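PDB 6VOW: multicopper oxidase from Pseudomonas thermotolerans, which probably oxidises phenolic or lignin-related substrates in the manner of a laccase, passing their electrons through its copper centres to dioxygen. Local coordinates for residues 400-405 with 419-424; 376-381 with 425-430; 210-215 with 292-297; 238-243 with 271-276. One frame throughout, in Å; residues are numbered along the deposited sequence.

Interaction 1: residues 400-405 with 419-424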
loop_
_atom_site.group_PDB
_atom_site.type_symbol
_atom_site.label_atom_id
_atom_site.label_comp_id
_atom_site.label_asym_id
_atom_site.label_seq_id
_atom_site.Cartn_x
_atom_site.Cartn_y
_atom_site.Cartn_z
ATOM N N LEU A 400 8.057 16.857 1.479
ATOM C CA LEU A 400 8.545 18.186 1.171
ATOM C C LEU A 400 9.891 18.057 0.466
ATOM O O LEU A 400 10.046 18.413 -0.748
ATOM C CB LEU A 400 8.654 19.003 2.444
ATOM C CG LEU A 400 7.586 19.938 2.903
ATOM C CD1 LEU A 400 6.216 19.299 2.773
ATOM C CD2 LEU A 400 7.886 20.398 4.314
ATOM N N SER A 401 10.835 17.503 1.234
ATOM C CA SER A 401 12.265 17.465 0.863
ATOM C C SER A 401 12.928 16.200 1.387
ATOM O O SER A 401 12.378 15.495 2.262
ATOM C CB SER A 401 12.995 18.696 1.429
ATOM O OG SER A 401 12.770 18.849 2.820
ATOM N N SER A 402 14.114 15.929 0.841
ATOM C CA SER A 402 14.971 14.870 1.405
ATOM C C SER A 402 16.422 15.282 1.442
ATOM O O SER A 402 16.802 16.184 0.736
ATOM C CB SER A 402 14.805 13.597 0.627
ATOM O OG SER A 402 15.624 12.620 1.186
ATOM N N ASP A 403 17.210 14.650 2.304
ATOM C CA ASP A 403 18.690 14.680 2.232
ATOM C C ASP A 403 19.186 14.275 0.868
ATOM O O ASP A 403 20.107 14.860 0.317
ATOM C CB ASP A 403 19.279 13.585 3.129
ATOM C CG ASP A 403 19.631 14.046 4.511
ATOM O OD1 ASP A 403 19.859 15.273 4.697
ATOM O OD2 ASP A 403 19.718 13.134 5.401
ATOM N N ARG A 404 18.601 13.195 0.383
ATOM C CA ARG A 404 19.216 12.419 -0.641
ATOM C C ARG A 404 18.577 12.798 -1.952
ATOM O O ARG A 404 19.238 13.302 -2.866
ATOM C CB ARG A 404 19.032 10.904 -0.382
ATOM C CG ARG A 404 19.108 10.436 1.065
ATOM C CD ARG A 404 20.493 10.005 1.522
ATOM N NE ARG A 404 21.354 11.099 1.955
ATOM C CZ ARG A 404 22.414 10.967 2.759
ATOM N NH1 ARG A 404 22.783 9.774 3.247
ATOM N NH2 ARG A 404 23.117 12.051 3.071
ATOM N N ARG A 405 17.270 12.572 -2.012
ATOM C CA ARG A 405 16.513 12.691 -3.227
ATOM C C ARG A 405 16.252 14.183 -3.466
ATOM O O ARG A 405 16.279 15.002 -2.529
ATOM C CB ARG A 405 15.204 11.865 -3.105
ATOM C CG ARG A 405 15.416 10.375 -2.771
ATOM C CD ARG A 405 14.191 9.437 -2.989
ATOM N NE ARG A 405 14.237 8.209 -2.139
ATOM C CZ ARG A 405 13.808 6.972 -2.454
ATOM N NH1 ARG A 405 13.245 6.673 -3.632
ATOM N NH2 ARG A 405 13.957 6.000 -1.555
ATOM N N LYS A 419 18.277 4.712 3.131
ATOM C CA LYS A 419 19.412 4.453 3.974
ATOM C C LYS A 419 19.983 5.776 4.350
ATOM O O LYS A 419 20.268 6.588 3.473
ATOM C CB LYS A 419 20.464 3.728 3.174
ATOM C CG LYS A 419 20.097 2.352 2.598
ATOM C CD LYS A 419 21.370 1.769 1.970
ATOM C CE LYS A 419 21.236 0.445 1.241
ATOM N NZ LYS A 419 20.484 -0.544 2.065
ATOM N N ASN A 420 20.146 5.996 5.650
ATOM C CA ASN A 420 20.640 7.260 6.190
ATOM C C ASN A 420 19.954 8.488 5.647
ATOM O O ASN A 420 20.544 9.534 5.591
ATOM C CB ASN A 420 22.138 7.382 5.951
ATOM C CG ASN A 420 22.967 6.656 6.982
ATOM O OD1 ASN A 420 22.462 5.983 7.907
ATOM N ND2 ASN A 420 24.284 6.757 6.803
ATOM N N GLU A 421 18.710 8.380 5.228
ATOM C CA GLU A 421 18.055 9.534 4.657
ATOM C C GLU A 421 17.372 10.371 5.771
ATOM O O GLU A 421 16.767 9.832 6.711
ATOM C CB GLU A 421 17.063 9.088 3.581
ATOM C CG GLU A 421 16.240 10.212 2.980
ATOM C CD GLU A 421 15.255 9.784 1.893
ATOM O OE1 GLU A 421 15.104 8.558 1.508
ATOM O OE2 GLU A 421 14.616 10.752 1.400
ATOM N N THR A 422 17.456 11.702 5.663
ATOM C CA THR A 422 16.560 12.578 6.455
ATOM C C THR A 422 15.568 13.275 5.528
ATOM O O THR A 422 15.968 14.185 4.794
ATOM C CB THR A 422 17.283 13.654 7.267
ATOM O OG1 THR A 422 17.990 13.038 8.355
ATOM C CG2 THR A 422 16.273 14.675 7.830
ATOM N N ALA A 423 14.288 12.872 5.604
ATOM C CA ALA A 423 13.196 13.504 4.825
ATOM C C ALA A 423 12.194 14.350 5.690
ATOM O O ALA A 423 11.931 14.107 6.895
ATOM C CB ALA A 423 12.495 12.459 3.961
ATOM N N ARG A 424 11.689 15.402 5.075
ATOM C CA ARG A 424 10.771 16.275 5.746
ATOM C C ARG A 424 9.429 16.120 5.046
ATOM O O ARG A 424 9.324 16.050 3.815
ATOM C CB ARG A 424 11.316 17.689 5.714
ATOM C CG ARG A 424 12.500 17.861 6.646
ATOM C CD ARG A 424 13.233 19.159 6.452
ATOM N NE ARG A 424 12.423 20.303 6.843
ATOM C CZ ARG A 424 11.824 21.154 6.007
ATOM N NH1 ARG A 424 11.903 21.013 4.682
ATOM N NH2 ARG A 424 11.130 22.178 6.507
#

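Interaction 2: residues 376-381 with 425-430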
loop_
_atom_site.group_PDB
_atom_site.type_symbol
_atom_site.label_atom_id
_atom_site.label_comp_id
_atom_site.label_asym_id
_atom_site.label_seq_id
_atom_site.Cartn_x
_atom_site.Cartn_y
_atom_site.Cartn_z
ATOM N N TYR A 376 1.728 20.384 11.049
ATOM C CA TYR A 376 2.961 19.842 11.569
ATOM C C TYR A 376 3.850 19.447 10.429
ATOM O O TYR A 376 3.372 19.123 9.326
ATOM C CB TYR A 376 2.681 18.632 12.460
ATOM C CG TYR A 376 1.841 18.941 13.653
ATOM C CD1 TYR A 376 0.485 18.770 13.606
ATOM C CD2 TYR A 376 2.400 19.398 14.838
ATOM C CE1 TYR A 376 -0.314 19.072 14.686
ATOM C CE2 TYR A 376 1.601 19.677 15.943
ATOM C CZ TYR A 376 0.239 19.534 15.831
ATOM O OH TYR A 376 -0.597 19.794 16.846
ATOM N N ILE A 377 5.154 19.520 10.692
ATOM C CA ILE A 377 6.191 18.983 9.809
ATOM C C ILE A 377 6.753 17.849 10.616
ATOM O O ILE A 377 7.038 18.053 11.795
ATOM C CB ILE A 377 7.423 19.911 9.593
ATOM C CG1 ILE A 377 7.060 21.369 9.304
ATOM C CG2 ILE A 377 8.362 19.335 8.534
ATOM C CD1 ILE A 377 6.620 21.619 7.903
ATOM N N PHE A 378 6.914 16.685 9.983
ATOM C CA PHE A 378 7.615 15.525 10.501
ATOM C C PHE A 378 8.936 15.437 9.746
ATOM O O PHE A 378 8.947 15.307 8.507
ATOM C CB PHE A 378 6.816 14.248 10.250
ATOM C CG PHE A 378 5.639 14.062 11.159
ATOM C CD1 PHE A 378 5.014 15.118 11.845
ATOM C CD2 PHE A 378 5.135 12.798 11.329
ATOM C CE1 PHE A 378 3.912 14.880 12.674
ATOM C CE2 PHE A 378 4.054 12.562 12.134
ATOM C CZ PHE A 378 3.442 13.594 12.823
ATOM N N GLU A 379 10.033 15.562 10.496
ATOM C CA GLU A 379 11.340 15.233 10.013
ATOM C C GLU A 379 11.512 13.752 10.235
ATOM O O GLU A 379 11.445 13.264 11.368
ATOM C CB GLU A 379 12.443 15.980 10.750
ATOM C CG GLU A 379 13.784 15.883 9.991
ATOM C CD GLU A 379 14.979 16.476 10.740
ATOM O OE1 GLU A 379 15.403 15.855 11.758
ATOM O OE2 GLU A 379 15.521 17.537 10.298
ATOM N N LEU A 380 11.732 13.029 9.166
ATOM C CA LEU A 380 11.882 11.577 9.229
ATOM C C LEU A 380 13.355 11.281 9.051
ATOM O O LEU A 380 13.847 11.518 7.983
ATOM C CB LEU A 380 11.080 10.937 8.088
ATOM C CG LEU A 380 9.597 11.289 8.024
ATOM C CD1 LEU A 380 8.967 10.485 6.932
ATOM C CD2 LEU A 380 8.921 10.908 9.298
ATOM N N ARG A 381 14.050 10.834 10.115
ATOM C CA ARG A 381 15.519 10.538 10.122
ATOM C C ARG A 381 15.752 9.009 10.173
ATOM O O ARG A 381 15.455 8.365 11.173
ATOM C CB ARG A 381 16.258 11.177 11.346
ATOM C CG ARG A 381 15.996 12.671 11.505
ATOM C CD ARG A 381 16.416 13.176 12.873
ATOM N NE ARG A 381 17.855 13.004 13.026
ATOM C CZ ARG A 381 18.489 12.894 14.175
ATOM N NH1 ARG A 381 17.840 12.963 15.339
ATOM N NH2 ARG A 381 19.799 12.715 14.161
ATOM N N VAL A 425 8.421 16.009 5.883
ATOM C CA VAL A 425 7.107 15.575 5.507
ATOM C C VAL A 425 6.139 16.460 6.327
ATOM O O VAL A 425 6.409 16.761 7.491
ATOM C CB VAL A 425 7.038 14.055 5.828
ATOM C CG1 VAL A 425 5.758 13.633 6.480
ATOM C CG2 VAL A 425 7.237 13.235 4.592
ATOM N N ALA A 426 5.024 16.869 5.728
ATOM C CA ALA A 426 4.085 17.766 6.363
ATOM C C ALA A 426 2.614 17.349 6.193
ATOM O O ALA A 426 2.207 16.838 5.160
ATOM C CB ALA A 426 4.311 19.156 5.795
ATOM N N LEU A 427 1.837 17.598 7.242
ATOM C CA LEU A 427 0.476 17.152 7.344
ATOM C C LEU A 427 -0.344 18.144 8.080
ATOM O O LEU A 427 0.189 18.940 8.851
ATOM C CB LEU A 427 0.417 15.854 8.137
ATOM C CG LEU A 427 1.057 15.848 9.528
ATOM C CD1 LEU A 427 -0.013 15.801 10.550
ATOM C CD2 LEU A 427 1.989 14.651 9.795
ATOM N N VAL A 428 -1.663 18.069 7.846
ATOM C CA VAL A 428 -2.675 18.629 8.721
ATOM C C VAL A 428 -3.221 17.513 9.570
ATOM O O VAL A 428 -3.532 16.467 9.058
ATOM C CB VAL A 428 -3.804 19.314 7.916
ATOM C CG1 VAL A 428 -4.871 19.960 8.869
ATOM C CG2 VAL A 428 -3.155 20.317 6.910
ATOM N N ALA A 429 -3.303 17.746 10.891
ATOM C CA ALA A 429 -3.768 16.744 11.848
ATOM C C ALA A 429 -5.284 16.841 11.838
ATOM O O ALA A 429 -5.914 17.345 12.737
ATOM C CB ALA A 429 -3.156 16.971 13.204
ATOM N N ASP A 430 -5.800 16.246 10.776
ATOM C CA ASP A 430 -7.119 16.415 10.182
ATOM C C ASP A 430 -8.193 15.602 10.872
ATOM O O ASP A 430 -9.334 15.946 10.850
ATOM C CB ASP A 430 -7.007 15.788 8.761
ATOM C CG ASP A 430 -7.603 16.634 7.693
ATOM O OD1 ASP A 430 -8.563 17.425 7.963
ATOM O OD2 ASP A 430 -7.089 16.489 6.541
#

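Interaction 3: residues 210-215 with 292-297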
loop_
_atom_site.group_PDB
_atom_site.type_symbol
_atom_site.label_atom_id
_atom_site.label_comp_id
_atom_site.label_asym_id
_atom_site.label_seq_id
_atom_site.Cartn_x
_atom_site.Cartn_y
_atom_site.Cartn_z
ATOM N N THR A 210 1.569 -12.808 -18.649
ATOM C CA THR A 210 1.502 -12.020 -19.855
ATOM C C THR A 210 0.134 -11.372 -19.770
ATOM O O THR A 210 -0.879 -12.060 -19.690
ATOM C CB THR A 210 1.693 -12.893 -21.112
ATOM O OG1 THR A 210 0.602 -13.812 -21.251
ATOM C CG2 THR A 210 2.964 -13.696 -20.988
ATOM N N LEU A 211 0.108 -10.055 -19.706
ATOM C CA LEU A 211 -1.154 -9.311 -19.696
ATOM C C LEU A 211 -1.423 -8.637 -21.010
ATOM O O LEU A 211 -0.599 -7.853 -21.501
ATOM C CB LEU A 211 -1.091 -8.258 -18.626
ATOM C CG LEU A 211 -0.659 -8.987 -17.341
ATOM C CD1 LEU A 211 -0.029 -7.936 -16.456
ATOM C CD2 LEU A 211 -1.816 -9.750 -16.661
ATOM N N GLU A 212 -2.574 -8.917 -21.583
ATOM C CA GLU A 212 -2.937 -8.349 -22.861
ATOM C C GLU A 212 -3.494 -6.934 -22.670
ATOM O O GLU A 212 -4.272 -6.664 -21.738
ATOM C CB GLU A 212 -3.887 -9.299 -23.643
ATOM C CG GLU A 212 -3.140 -10.519 -24.246
ATOM C CD GLU A 212 -4.011 -11.496 -25.065
ATOM O OE1 GLU A 212 -5.120 -11.107 -25.499
ATOM O OE2 GLU A 212 -3.580 -12.663 -25.304
ATOM N N LEU A 213 -3.042 -6.023 -23.532
ATOM C CA LEU A 213 -3.466 -4.637 -23.575
ATOM C C LEU A 213 -3.700 -4.219 -25.059
ATOM O O LEU A 213 -2.957 -4.682 -25.937
ATOM C CB LEU A 213 -2.370 -3.749 -22.972
ATOM C CG LEU A 213 -2.003 -3.887 -21.524
ATOM C CD1 LEU A 213 -0.814 -3.038 -21.247
ATOM C CD2 LEU A 213 -3.169 -3.430 -20.646
ATOM N N PRO A 214 -4.690 -3.317 -25.334
ATOM C CA PRO A 214 -4.980 -2.878 -26.715
ATOM C C PRO A 214 -3.978 -1.889 -27.324
ATOM O O PRO A 214 -3.656 -0.859 -26.691
ATOM C CB PRO A 214 -6.351 -2.218 -26.598
ATOM C CG PRO A 214 -6.496 -1.819 -25.192
ATOM C CD PRO A 214 -5.651 -2.752 -24.367
ATOM N N ALA A 215 -3.521 -2.196 -28.546
ATOM C CA ALA A 215 -2.460 -1.409 -29.204
ATOM C C ALA A 215 -2.831 0.029 -29.438
ATOM O O ALA A 215 -3.942 0.348 -29.671
ATOM C CB ALA A 215 -2.063 -2.013 -30.529
ATOM N N THR A 292 4.801 -9.392 -18.387
ATOM C CA THR A 292 4.886 -9.047 -19.741
ATOM C C THR A 292 3.529 -8.452 -20.230
ATOM O O THR A 292 2.499 -9.076 -20.085
ATOM C CB THR A 292 5.233 -10.337 -20.510
ATOM O OG1 THR A 292 6.480 -10.833 -20.031
ATOM C CG2 THR A 292 5.419 -10.043 -21.863
ATOM N N LEU A 293 3.608 -7.310 -20.895
ATOM C CA LEU A 293 2.478 -6.593 -21.452
ATOM C C LEU A 293 2.552 -6.784 -22.925
ATOM O O LEU A 293 3.458 -6.255 -23.558
ATOM C CB LEU A 293 2.605 -5.102 -21.163
ATOM C CG LEU A 293 2.725 -4.741 -19.703
ATOM C CD1 LEU A 293 2.737 -3.238 -19.683
ATOM C CD2 LEU A 293 1.603 -5.280 -18.857
ATOM N N LYS A 294 1.635 -7.598 -23.442
ATOM C CA LYS A 294 1.544 -7.907 -24.851
ATOM C C LYS A 294 0.548 -6.969 -25.408
ATOM O O LYS A 294 -0.601 -6.976 -24.989
ATOM C CB LYS A 294 1.069 -9.359 -25.096
ATOM C CG LYS A 294 1.031 -9.774 -26.565
ATOM C CD LYS A 294 1.042 -11.308 -26.767
ATOM C CE LYS A 294 -0.371 -11.929 -26.853
ATOM N NZ LYS A 294 -0.475 -13.294 -26.240
ATOM N N SER A 295 1.002 -6.160 -26.356
ATOM C CA SER A 295 0.143 -5.284 -27.108
ATOM C C SER A 295 -0.709 -6.112 -28.032
ATOM O O SER A 295 -0.185 -6.757 -28.927
ATOM C CB SER A 295 1.000 -4.383 -27.977
ATOM O OG SER A 295 0.164 -3.514 -28.704
ATOM N N VAL A 296 -2.018 -6.068 -27.841
ATOM C CA VAL A 296 -2.969 -6.816 -28.677
ATOM C C VAL A 296 -3.639 -5.851 -29.685
ATOM O O VAL A 296 -3.727 -4.649 -29.423
ATOM C CB VAL A 296 -3.984 -7.515 -27.765
ATOM C CG1 VAL A 296 -4.846 -8.539 -28.508
ATOM C CG2 VAL A 296 -3.217 -8.222 -26.660
ATOM N N ALA A 297 -4.102 -6.365 -30.828
ATOM C CA ALA A 297 -4.713 -5.507 -31.873
ATOM C C ALA A 297 -6.042 -4.954 -31.409
ATOM O O ALA A 297 -6.935 -5.701 -31.044
ATOM C CB ALA A 297 -4.875 -6.241 -33.196
#

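Interaction 4: residues 238-243 with 271-276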
loop_
_atom_site.group_PDB
_atom_site.type_symbol
_atom_site.label_atom_id
_atom_site.label_comp_id
_atom_site.label_asym_id
_atom_site.label_seq_id
_atom_site.Cartn_x
_atom_site.Cartn_y
_atom_site.Cartn_z
ATOM N N GLY A 238 11.531 0.472 -22.923
ATOM C CA GLY A 238 10.870 0.515 -24.262
ATOM C C GLY A 238 9.587 1.333 -24.336
ATOM O O GLY A 238 9.398 2.091 -25.245
ATOM N N ALA A 239 8.686 1.166 -23.388
ATOM C CA ALA A 239 7.353 1.761 -23.500
ATOM C C ALA A 239 7.447 3.184 -23.036
ATOM O O ALA A 239 8.356 3.512 -22.267
ATOM C CB ALA A 239 6.362 1.008 -22.643
ATOM N N GLU A 240 6.548 4.043 -23.525
ATOM C CA GLU A 240 6.378 5.413 -22.971
ATOM C C GLU A 240 5.496 5.246 -21.798
ATOM O O GLU A 240 4.349 4.851 -21.982
ATOM C CB GLU A 240 5.560 6.326 -23.875
ATOM C CG GLU A 240 6.298 7.089 -24.921
ATOM C CD GLU A 240 5.341 8.079 -25.501
ATOM O OE1 GLU A 240 4.419 7.599 -26.218
ATOM O OE2 GLU A 240 5.478 9.294 -25.158
ATOM N N ALA A 241 5.970 5.584 -20.617
ATOM C CA ALA A 241 5.183 5.381 -19.407
ATOM C C ALA A 241 5.264 6.635 -18.551
ATOM O O ALA A 241 6.316 7.260 -18.436
ATOM C CB ALA A 241 5.645 4.116 -18.664
ATOM N N ARG A 242 4.116 7.053 -18.048
ATOM C CA ARG A 242 4.027 8.272 -17.253
ATOM C C ARG A 242 3.365 8.006 -15.939
ATOM O O ARG A 242 2.392 7.351 -15.852
ATOM C CB ARG A 242 3.226 9.321 -18.012
ATOM C CG ARG A 242 4.011 9.845 -19.171
ATOM C CD ARG A 242 3.167 10.716 -20.054
ATOM N NE ARG A 242 4.015 11.664 -20.748
ATOM C CZ ARG A 242 4.070 12.993 -20.525
ATOM N NH1 ARG A 242 3.300 13.604 -19.602
ATOM N NH2 ARG A 242 4.921 13.742 -21.243
ATOM N N LEU A 243 3.935 8.530 -14.888
ATOM C CA LEU A 243 3.364 8.451 -13.614
ATOM C C LEU A 243 2.257 9.499 -13.537
ATOM O O LEU A 243 2.463 10.618 -13.921
ATOM C CB LEU A 243 4.444 8.691 -12.601
ATOM C CG LEU A 243 5.492 7.561 -12.582
ATOM C CD1 LEU A 243 6.637 7.964 -11.666
ATOM C CD2 LEU A 243 4.869 6.276 -12.088
ATOM N N ALA A 271 0.540 5.291 -16.434
ATOM C CA ALA A 271 -0.081 5.281 -17.785
ATOM C C ALA A 271 0.916 4.932 -18.825
ATOM O O ALA A 271 1.988 5.598 -18.917
ATOM C CB ALA A 271 -0.653 6.597 -18.137
ATOM N N VAL A 272 0.554 3.942 -19.648
ATOM C CA VAL A 272 1.472 3.364 -20.595
ATOM C C VAL A 272 0.868 3.514 -22.012
ATOM O O VAL A 272 -0.287 3.139 -22.245
ATOM C CB VAL A 272 1.672 1.864 -20.282
ATOM C CG1 VAL A 272 2.491 1.149 -21.355
ATOM C CG2 VAL A 272 2.426 1.733 -18.971
ATOM N N ARG A 273 1.648 4.031 -22.944
ATOM C CA ARG A 273 1.264 3.919 -24.344
ATOM C C ARG A 273 1.629 2.558 -24.779
ATOM O O ARG A 273 2.811 2.183 -24.791
ATOM C CB ARG A 273 1.957 4.900 -25.226
ATOM C CG ARG A 273 1.606 4.702 -26.761
ATOM C CD ARG A 273 0.199 5.098 -27.021
ATOM N NE ARG A 273 0.055 6.520 -26.761
ATOM C CZ ARG A 273 -1.025 7.251 -27.048
ATOM N NH1 ARG A 273 -2.146 6.747 -27.645
ATOM N NH2 ARG A 273 -0.978 8.530 -26.719
ATOM N N VAL A 274 0.598 1.806 -25.133
ATOM C CA VAL A 274 0.768 0.458 -25.566
ATOM C C VAL A 274 1.273 0.542 -27.003
ATOM O O VAL A 274 0.665 1.201 -27.859
ATOM C CB VAL A 274 -0.548 -0.313 -25.495
ATOM C CG1 VAL A 274 -0.372 -1.728 -25.982
ATOM C CG2 VAL A 274 -1.096 -0.342 -24.086
ATOM N N PRO A 275 2.389 -0.154 -27.288
ATOM C CA PRO A 275 2.949 -0.053 -28.587
ATOM C C PRO A 275 2.087 -0.800 -29.561
ATOM O O PRO A 275 1.088 -1.368 -29.198
ATOM C CB PRO A 275 4.335 -0.696 -28.433
ATOM C CG PRO A 275 4.296 -1.482 -27.179
ATOM C CD PRO A 275 2.976 -1.267 -26.535
ATOM N N GLU A 276 2.469 -0.699 -30.815
ATOM C CA GLU A 276 1.790 -1.365 -31.899
ATOM C C GLU A 276 1.650 -2.833 -31.614
ATOM O O GLU A 276 2.438 -3.376 -30.862
ATOM C CB GLU A 276 2.537 -1.119 -33.211
ATOM C CG GLU A 276 4.046 -1.387 -33.244
ATOM C CD GLU A 276 4.607 -1.258 -34.656
ATOM O OE1 GLU A 276 5.476 -0.367 -34.903
ATOM O OE2 GLU A 276 4.163 -2.046 -35.527
HETATM O O HOH W 1 2.187 8.516 -27.176
#

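Interaction 1: residues 400-405 with 419-424
Leu400 and Ser401 both face Arg424, a classic beta bulge between the antiparallel strands 397-402 and 422-428 of the C-terminal cupredoxin-type domain. One acceptor gives the evidence: Arg424 O takes Leu400 N at 2.8 Å and, weakly, Ser401 N at 3.3 Å, while Arg424 N bonds back to Ser401 O. Past the bulge the regular pairing continues. Ser402 CA lies 4.1 Å from Ala423 CA in a non-hydrogen-bonded pair, and both small side chains pack tightly on Tyr415 of strand 414-417. Ser401 OG, on the other face, is set between its own backbone N and carbonyl carbon (chi1 52°), where it receives Arg424 NH1 at 3.0 Å, only 9° out of the guanidinium plane. An alanine in place of Arg424 would probably leave Ser401 OG without this donor and strip some cover from Leu400 CD2. Toward 403-405 and 419-420 the contact meets solvent, with Asp403, Arg404 and Asn420 exposed. Buried Glu421 is the exception: its CG packs on Arg404 CG at 3.5 Å, the two chains running antiparallel. Arg405 NE and Glu421 OE1 form only a long salt bridge of 3.8 Å; Gly418 N and Tyr415 OH bond to that carboxylate. Asp403 holds this end at two points: its N bonds to Thr422 O, and Thr422 N meets Asp403 OD2 at 2.7 Å, from 49° above the carboxylate plane.

Interaction 2: residues 376-381 with 425-430
The Phe378 ring carries Leu427 CD2 over one face, the methyl 3.5 Å from the ring centroid and 12° off the normal, a CH-pi contact across the antiparallel strands 375-382 and 422-428 in the mixed sheet of the C-terminal cupredoxin-type domain. In Leu427, chi1 (54°) places CG on the side from which CD2 reaches the ring. The Tyr376 ring is met at its edge instead, Ala429 CB lying 3.8 Å from Tyr376 CE1, and its hydroxyl bonds to Lys371 N. Leu370 touches both rings as well as Leu427 and Ala429, and the Phe327 ring meets that of Phe378. An alanine at Phe378 would probably open a gap beside Leu427 CD2 and deprive Phe327 of its aromatic neighbour. The backbone evidence for the pairing is two hydrogen-bonded pairs, Tyr376 with Leu427 and Phe378 with Val425, each joined in both directions. Phe378 N reaches Val425 O at only 2.5 Å, and Tyr376 N meets Leu427 O at 3.0 Å. The strand axes run at 149°, and the side chains that meet are all buried. Between the two pairs Ile377 and Ala426 turn to the opposite face, where Leu400 packs on both and Ile377 CD1 stands 4.0 Å from Ala426 CB.

Interaction 3: residues 210-215 with 292-297
Parallel strand pairing joins Thr210–Pro214 to Thr292–Val296, adding strand 210-214 as an edge strand to the five-stranded sheet that includes 288-296 in the middle, cupredoxin-like domain. The register is one to one over five residue pairs, and five backbone hydrogen bonds alternate across it as a parallel ladder requires. Val296 N to Leu213 O is the shortest at 2.5 Å and nearly straight (178°), while Ala215 N reaches Val296 O at 2.6 Å just past the strand end. The two faces differ sharply. On one, Leu293 lies between two leucines: its CD2 stands 3.9 Å from Leu211 CD1, and its CD1 the same distance from Leu213 CD1. The trio packs against Leu167, Leu169, Val219 and Leu221 of the facing sheet. On the other face Glu212 and Lys294 extend together from the sheet. Glu212 CG, anti to its carbonyl carbon, rests on Val296 CG2 at 3.3 Å, and the extended chain carries OE2 to Lys294 NZ, also 3.3 Å away. That hydrogen bond is weak although it belongs to a salt bridge. The chemistry therefore implies that backbone bonds and the leucines against the facing sheet probably do most to hold the edge strand, with the outer ion pair likely to add only modestly.

Interaction 4: residues 238-243 with 271-276
Glu240 OE1 and Arg273 NE grip one water between them, which donates to OE1 at 2.6 Å and accepts weakly from NE at 2.9 Å. The two charged atoms, Glu240 OE1 and Arg273 NE, stand 4.5 Å apart, too far for a salt bridge, so the water supplies the polar link. The two side chains leave the strands in the same direction, with carboxylate and guanidinium planes 14° apart. Arg273 CG is anti to its backbone N (chi1 176°) and the chain then bends twice; its NH1 bonds to Gly216 O and Gly303 O. Trp305 takes cation-pi contacts from both Arg273 and Arg242 on this face and also touches Ala271. Beneath the side chains the strands are antiparallel, their axes at 164°. Arg242 N meets Ala271 O at 2.7 Å, Ala271 N answers to Arg242 O, and Arg273 N bonds to Glu240 O. Val272 turns to the opposite face, its CG2 4.0 Å from Ala241 CB and its CG1 beside Ala239 CB, with Leu221 and Leu236 close by. A largely polar face, with Ala271 buried among its side chains, backed by an apolar one on neighbouring antiparallel strands 240-246 and 267-273, fits one sheet of the beta sandwich of a cupredoxin-like domain.

From the N terminus, residues 210-215 open interaction 3, and interaction 4 both opens (238-243) and closes (271-276) before 292-297 completes the outer loop. The two meet where Ser295 OG lies 2.4 Å from Pro275 O, a probable hydrogen bond tying the five-stranded sheet to the loop that follows strand 267-273 of the six-stranded one. In the C-terminal part, 376-381 opens interaction 2, interaction 1 pairs 400-405 with 419-424 within that span, and 425-430 follows at once to close it. Here strand 422-428 serves both contacts within a single sheet, between 375-382 and 397-402. The two nested sets run in series; the centres of interactions 2 and 3 are 41 Å apart.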